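Local coordinates for protein nucleocapsid (Equine arteritis virus, PDB 2I9F) that probably binds the viral RNA and packages it into the virion, this chain being its capsid-forming domain, which assembles through dimers, at residues Leu17-Leu25 against Trp53-Val63. Numbering follows the deposited sequence.
Sequences LNQQERATL and WVPTKQIQRKV
The indole of W53 meets L25 at its edge: the methyl CD2 of L25 lies near the ring plane, 3.9 Å from CZ2, while F32 makes an edge-to-face contact with the same indole. A leucine suits this spot because it carries one methyl, CD2, far enough out to meet W53, I59 and, at 3.8 Å, CB of P55. The carboxylate of E21 is a second flat group, with an oxygen for each side. K62 NZ donates to E21 OE2 on the syn side, 2.7 Å away and 21° out of the plane, in a salt bridge; E21 OE1 accepts from N18 N on the anti side, with an N-H···O angle of 170°. A water donating to E21 OE1 and accepting from K62 NZ closes the bridge. The long lysine chain, bent at chi2 and chi4, curls round E21 OE2 and brings its ammonium across from an exposed position.

Between these two ends, I59 points at helix 19-34 and uses both its branches: CG1 lies against E21 CG, CD1 beyond it against T24 CG2 at 3.9 Å, and CG2 against the CD2 methyls of L17 and L25. T24 can offer that methyl while OG1 bonds Q20 O. Beside the ion pair, L17 CD2 touches V63 CG1, 4.1 Å away.

Segments 19-25 and 57-63 cross at -113°, their axes 10.9 Å apart. L25 also packs on F33 of the second subunit, whose strand pairs with W53, continuing the sheet across the interface. An apolar seam with an ion pair at one end thus fastens the C-terminal helix; E21 ties the helix start to K62, whose ammonium would be expected to favour the ionised carboxylate.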
ATOM      1  N   LEU A  17     -19.203  -3.692   8.253  1.00 21.94           N
ATOM      2  CA  LEU A  17     -18.481  -2.723   9.118  1.00 23.49           C
ATOM      3  C   LEU A  17     -19.387  -1.661   9.614  1.00 23.48           C
ATOM      4  O   LEU A  17     -20.312  -1.295   8.920  1.00 24.17           O
ATOM      5  CB  LEU A  17     -17.324  -2.040   8.366  1.00 24.43           C
ATOM      6  CG  LEU A  17     -16.178  -2.905   7.858  1.00 24.80           C
ATOM      7  CD1 LEU A  17     -15.288  -2.034   6.994  1.00 28.27           C
ATOM      8  CD2 LEU A  17     -15.381  -3.598   9.004  1.00 24.93           C
ATOM      9  N   ASN A  18     -19.133  -1.144  10.803  1.00 23.65           N
ATOM     10  CA  ASN A  18     -20.017  -0.105  11.324  1.00 24.16           C
ATOM     11  C   ASN A  18     -19.623   1.301  10.858  1.00 23.43           C
ATOM     12  O   ASN A  18     -18.634   1.453  10.146  1.00 23.13           O
ATOM     13  CB  ASN A  18     -20.215  -0.224  12.855  1.00 23.67           C
ATOM     14  CG  ASN A  18     -18.931  -0.055  13.639  1.00 25.01           C
ATOM     15  OD1 ASN A  18     -18.668  -0.810  14.590  1.00 28.10           O
ATOM     16  ND2 ASN A  18     -18.164   0.941  13.301  1.00 18.81           N
ATOM     17  N   GLN A  19     -20.368   2.330  11.245  1.00 21.58           N
ATOM     18  CA  GLN A  19     -20.054   3.675  10.734  1.00 22.37           C
ATOM     19  C   GLN A  19     -18.650   4.170  11.116  1.00 21.86           C
ATOM     20  O   GLN A  19     -17.948   4.785  10.303  1.00 22.13           O
ATOM     21  CB  GLN A  19     -21.107   4.702  11.158  1.00 22.33           C
ATOM     22  CG  GLN A  19     -21.042   5.975  10.314  1.00 24.94           C
ATOM     23  CD  GLN A  19     -20.647   7.222  11.111  1.00 29.95           C
ATOM     24  OE1 GLN A  19     -19.572   7.281  11.734  1.00 31.57           O
ATOM     25  NE2 GLN A  19     -21.526   8.241  11.089  1.00 31.79           N
ATOM     26  N   GLN A  20     -18.278   3.909  12.362  1.00 20.83           N
ATOM     27  CA  GLN A  20     -17.000   4.327  12.885  1.00 21.09           C
ATOM     28  C   GLN A  20     -15.892   3.622  12.152  1.00 18.69           C
ATOM     29  O   GLN A  20     -14.889   4.232  11.829  1.00 19.55           O
ATOM     30  CB  GLN A  20     -16.898   4.051  14.397  1.00 21.49           C
ATOM     31  CG  GLN A  20     -15.514   4.412  14.945  1.00 25.78           C
ATOM     32  CD  GLN A  20     -15.204   3.933  16.356  1.00 33.78           C
ATOM     33  OE1 GLN A  20     -16.095   3.569  17.156  1.00 35.56           O
ATOM     34  NE2 GLN A  20     -13.913   3.970  16.693  1.00 37.04           N
ATOM     35  N   GLU A  21     -16.067   2.324  11.912  1.00 17.52           N
ATOM     36  CA  GLU A  21     -15.082   1.524  11.190  1.00 16.57           C
ATOM     37  C   GLU A  21     -14.942   2.046   9.761  1.00 15.68           C
ATOM     38  O   GLU A  21     -13.830   2.244   9.275  1.00 14.73           O
ATOM     39  CB  GLU A  21     -15.477   0.047  11.196  1.00 15.38           C
ATOM     40  CG  GLU A  21     -15.342  -0.529  12.613  1.00 21.18           C
ATOM     41  CD  GLU A  21     -15.989  -1.889  12.780  1.00 24.82           C
ATOM     42  OE1 GLU A  21     -16.932  -2.211  12.031  1.00 20.33           O
ATOM     43  OE2 GLU A  21     -15.534  -2.642  13.674  1.00 27.73           O
ATOM     44  N   ARG A  22     -16.070   2.258   9.097  1.00 14.59           N
ATOM     45  CA  ARG A  22     -16.059   2.874   7.756  1.00 15.53           C
ATOM     46  C   ARG A  22     -15.361   4.212   7.734  1.00 15.07           C
ATOM     47  O   ARG A  22     -14.532   4.387   6.873  1.00 16.39           O
ATOM     48  CB  ARG A  22     -17.472   3.057   7.202  1.00 14.56           C
ATOM     49  CG  ARG A  22     -18.121   1.803   6.809  1.00 18.05           C
ATOM     50  CD  ARG A  22     -19.657   1.995   6.586  1.00 24.43           C
ATOM     51  NE  ARG A  22     -19.973   3.119   5.692  1.00 31.96           N
ATOM     52  CZ  ARG A  22     -20.868   4.091   5.945  1.00 34.63           C
ATOM     53  NH1 ARG A  22     -21.575   4.132   7.091  1.00 33.78           N
ATOM     54  NH2 ARG A  22     -21.056   5.041   5.039  1.00 33.51           N
ATOM     55  N   ALA A  23     -15.724   5.158   8.638  1.00 15.12           N
ATOM     56  CA  ALA A  23     -15.060   6.480   8.727  1.00 14.47           C
ATOM     57  C   ALA A  23     -13.521   6.333   8.918  1.00 14.89           C
ATOM     58  O   ALA A  23     -12.735   7.016   8.242  1.00 14.61           O
ATOM     59  CB  ALA A  23     -15.697   7.389   9.868  1.00 14.89           C
ATOM     60  N   THR A  24     -13.086   5.424   9.805  1.00 14.46           N
ATOM     61  CA  THR A  24     -11.616   5.145   9.993  1.00 14.29           C
ATOM     62  C   THR A  24     -10.949   4.692   8.685  1.00 14.21           C
ATOM     63  O   THR A  24      -9.873   5.177   8.307  1.00 15.56           O
ATOM     64  CB  THR A  24     -11.387   4.067  11.092  1.00 14.37           C
ATOM     65  OG1 THR A  24     -11.975   4.510  12.307  1.00 15.21           O
ATOM     66  CG2 THR A  24      -9.903   3.799  11.372  1.00 14.60           C
ATOM     67  N   LEU A  25     -11.551   3.727   8.016  1.00 13.23           N
ATOM     68  CA  LEU A  25     -10.996   3.300   6.728  1.00 13.76           C
ATOM     69  C   LEU A  25     -10.983   4.402   5.662  1.00 13.55           C
ATOM     70  O   LEU A  25     -10.045   4.483   4.874  1.00 13.12           O
ATOM     71  CB  LEU A  25     -11.730   2.049   6.246  1.00 13.83           C
ATOM     72  CG  LEU A  25     -11.704   0.765   7.116  1.00 11.43           C
ATOM     73  CD1 LEU A  25     -12.267  -0.330   6.213  1.00 14.84           C
ATOM     74  CD2 LEU A  25     -10.285   0.423   7.457  1.00 10.94           C
ATOM     75  N   TRP A  53      -3.910  -2.336   2.188  1.00 12.25           N
ATOM     76  CA  TRP A  53      -3.382  -2.142   3.524  1.00 10.75           C
ATOM     77  C   TRP A  53      -4.036  -3.098   4.475  1.00  9.94           C
ATOM     78  O   TRP A  53      -5.042  -3.658   4.166  1.00  9.78           O
ATOM     79  CB  TRP A  53      -3.579  -0.706   3.994  1.00  9.51           C
ATOM     80  CG  TRP A  53      -4.979  -0.288   4.462  1.00 12.95           C
ATOM     81  CD1 TRP A  53      -5.367  -0.008   5.777  1.00  9.76           C
ATOM     82  CD2 TRP A  53      -6.138  -0.094   3.654  1.00  9.74           C
ATOM     83  NE1 TRP A  53      -6.682   0.352   5.794  1.00 13.86           N
ATOM     84  CE2 TRP A  53      -7.177   0.360   4.514  1.00 10.73           C
ATOM     85  CE3 TRP A  53      -6.386  -0.162   2.264  1.00  9.24           C
ATOM     86  CZ2 TRP A  53      -8.468   0.705   4.038  1.00 10.69           C
ATOM     87  CZ3 TRP A  53      -7.688   0.155   1.789  1.00  9.49           C
ATOM     88  CH2 TRP A  53      -8.700   0.575   2.657  1.00 10.81           C
ATOM     89  N   VAL A  54      -3.368  -3.307   5.604  1.00 10.12           N
ATOM     90  CA  VAL A  54      -3.887  -3.985   6.773  1.00  9.53           C
ATOM     91  C   VAL A  54      -4.401  -2.941   7.710  1.00 10.26           C
ATOM     92  O   VAL A  54      -3.639  -2.097   8.178  1.00  9.46           O
ATOM     93  CB  VAL A  54      -2.818  -4.858   7.453  1.00  9.24           C
ATOM     94  CG1 VAL A  54      -3.425  -5.653   8.627  1.00 10.44           C
ATOM     95  CG2 VAL A  54      -2.200  -5.776   6.415  1.00  7.96           C
ATOM     96  N   PRO A  55      -5.726  -2.998   8.010  1.00 10.65           N
ATOM     97  CA  PRO A  55      -6.272  -1.988   8.863  1.00 11.04           C
ATOM     98  C   PRO A  55      -5.814  -2.164  10.313  1.00 11.91           C
ATOM     99  O   PRO A  55      -5.235  -3.209  10.686  1.00 12.34           O
ATOM    100  CB  PRO A  55      -7.799  -2.157   8.681  1.00 11.30           C
ATOM    101  CG  PRO A  55      -7.958  -3.615   8.339  1.00 10.58           C
ATOM    102  CD  PRO A  55      -6.732  -3.996   7.579  1.00 11.02           C
ATOM    103  N   THR A  56      -5.992  -1.116  11.094  1.00 12.81           N
ATOM    104  CA  THR A  56      -5.682  -1.149  12.546  1.00 15.46           C
ATOM    105  C   THR A  56      -6.349  -2.348  13.266  1.00 15.79           C
ATOM    106  O   THR A  56      -7.371  -2.908  12.789  1.00 14.54           O
ATOM    107  CB  THR A  56      -6.130   0.140  13.190  1.00 15.30           C
ATOM    108  OG1 THR A  56      -5.550   0.229  14.482  1.00 22.02           O
ATOM    109  CG2 THR A  56      -7.657   0.189  13.301  1.00 14.83           C
ATOM    110  N   LYS A  57      -5.764  -2.772  14.376  1.00 15.66           N
ATOM    111  CA  LYS A  57      -6.187  -4.029  15.041  1.00 16.81           C
ATOM    112  C   LYS A  57      -7.707  -4.300  15.203  1.00 17.63           C
ATOM    113  O   LYS A  57      -8.161  -5.403  14.866  1.00 17.45           O
ATOM    114  CB  LYS A  57      -5.503  -4.158  16.402  1.00 16.60           C
ATOM    115  CG  LYS A  57      -5.670  -5.561  17.066  1.00 18.36           C
ATOM    116  CD  LYS A  57      -5.073  -6.624  16.140  1.00 23.42           C
ATOM    117  CE  LYS A  57      -4.727  -7.942  16.844  1.00 26.18           C
ATOM    118  NZ  LYS A  57      -4.207  -8.980  15.916  1.00 23.36           N
ATOM    119  N   GLN A  58      -8.454  -3.327  15.731  1.00 18.63           N
ATOM    120  CA  GLN A  58      -9.909  -3.453  16.017  1.00 22.01           C
ATOM    121  C   GLN A  58     -10.691  -3.858  14.777  1.00 22.32           C
ATOM    122  O   GLN A  58     -11.603  -4.681  14.846  1.00 21.65           O
ATOM    123  CB  GLN A  58     -10.489  -2.116  16.499  1.00 22.25           C
ATOM    124  CG  GLN A  58      -9.574  -1.368  17.501  1.00 29.40           C
ATOM    125  CD  GLN A  58      -9.764   0.152  17.449  1.00 36.90           C
ATOM    126  OE1 GLN A  58     -10.724   0.674  18.007  1.00 42.85           O
ATOM    127  NE2 GLN A  58      -8.838   0.865  16.786  1.00 37.08           N
ATOM    128  N   ILE A  59     -10.308  -3.269  13.648  1.00 22.25           N
ATOM    129  CA  ILE A  59     -10.943  -3.553  12.343  1.00 23.44           C
ATOM    130  C   ILE A  59     -10.393  -4.840  11.727  1.00 24.52           C
ATOM    131  O   ILE A  59     -11.154  -5.652  11.195  1.00 22.72           O
ATOM    132  CB  ILE A  59     -10.805  -2.359  11.382  1.00 23.47           C
ATOM    133  CG1 ILE A  59     -11.589  -1.189  11.974  1.00 23.58           C
ATOM    134  CG2 ILE A  59     -11.379  -2.719   9.914  1.00 22.73           C
ATOM    135  CD1 ILE A  59     -11.186   0.150  11.434  1.00 26.23           C
ATOM    136  N   GLN A  60      -9.066  -5.007  11.787  1.00 25.72           N
ATOM    137  CA  GLN A  60      -8.439  -6.262  11.409  1.00 27.57           C
ATOM    138  C   GLN A  60      -9.100  -7.526  12.032  1.00 29.48           C
ATOM    139  O   GLN A  60      -9.413  -8.483  11.301  1.00 29.41           O
ATOM    140  CB  GLN A  60      -6.950  -6.221  11.729  1.00 27.39           C
ATOM    141  CG  GLN A  60      -6.292  -7.532  11.425  1.00 28.40           C
ATOM    142  CD  GLN A  60      -6.201  -7.853   9.943  1.00 31.90           C
ATOM    143  OE1 GLN A  60      -5.457  -8.755   9.563  1.00 34.11           O
ATOM    144  NE2 GLN A  60      -6.958  -7.132   9.097  1.00 33.42           N
ATOM    145  N   ARG A  61      -9.288  -7.534  13.355  1.00 31.47           N
ATOM    146  CA  ARG A  61     -10.116  -8.549  14.053  1.00 34.13           C
ATOM    147  C   ARG A  61     -11.428  -8.906  13.325  1.00 35.03           C
ATOM    148  O   ARG A  61     -11.743 -10.078  13.155  1.00 35.92           O
ATOM    149  CB  ARG A  61     -10.463  -8.068  15.473  1.00 34.40           C
ATOM    150  CG  ARG A  61      -9.325  -8.081  16.485  1.00 36.00           C
ATOM    151  CD  ARG A  61      -9.858  -7.842  17.928  1.00 39.64           C
ATOM    152  NE  ARG A  61      -9.570  -6.490  18.442  1.00 43.16           N
ATOM    153  CZ  ARG A  61      -8.585  -6.187  19.292  1.00 42.85           C
ATOM    154  NH1 ARG A  61      -7.776  -7.138  19.735  1.00 43.58           N
ATOM    155  NH2 ARG A  61      -8.396  -4.930  19.707  1.00 43.28           N
ATOM    156  N   LYS A  62     -12.193  -7.892  12.914  1.00 36.73           N
ATOM    157  CA  LYS A  62     -13.435  -8.077  12.127  1.00 38.74           C
ATOM    158  C   LYS A  62     -13.202  -8.591  10.697  1.00 39.18           C
ATOM    159  O   LYS A  62     -13.894  -9.490  10.239  1.00 38.93           O
ATOM    160  CB  LYS A  62     -14.248  -6.773  12.051  1.00 39.29           C
ATOM    161  CG  LYS A  62     -14.426  -6.041  13.365  1.00 39.90           C
ATOM    162  CD  LYS A  62     -15.535  -6.630  14.187  1.00 43.58           C
ATOM    163  CE  LYS A  62     -15.781  -5.792  15.437  1.00 45.17           C
ATOM    164  NZ  LYS A  62     -16.646  -4.601  15.167  1.00 44.93           N
ATOM    165  N   VAL A  63     -12.242  -8.023   9.982  1.00 39.47           N
ATOM    166  CA  VAL A  63     -12.034  -8.429   8.581  1.00 40.62           C
ATOM    167  C   VAL A  63     -11.128  -9.650   8.390  1.00 40.99           C
ATOM    168  O   VAL A  63     -11.017 -10.167   7.274  1.00 41.84           O
ATOM    169  CB  VAL A  63     -11.548  -7.249   7.661  1.00 40.79           C
ATOM    170  CG1 VAL A  63     -12.709  -6.272   7.359  1.00 41.02           C
ATOM    171  CG2 VAL A  63     -10.347  -6.527   8.253  1.00 39.41           C
TER
HETATM  172  O   HOH W   1     -18.292  -4.286  12.467  1.00 37.71           O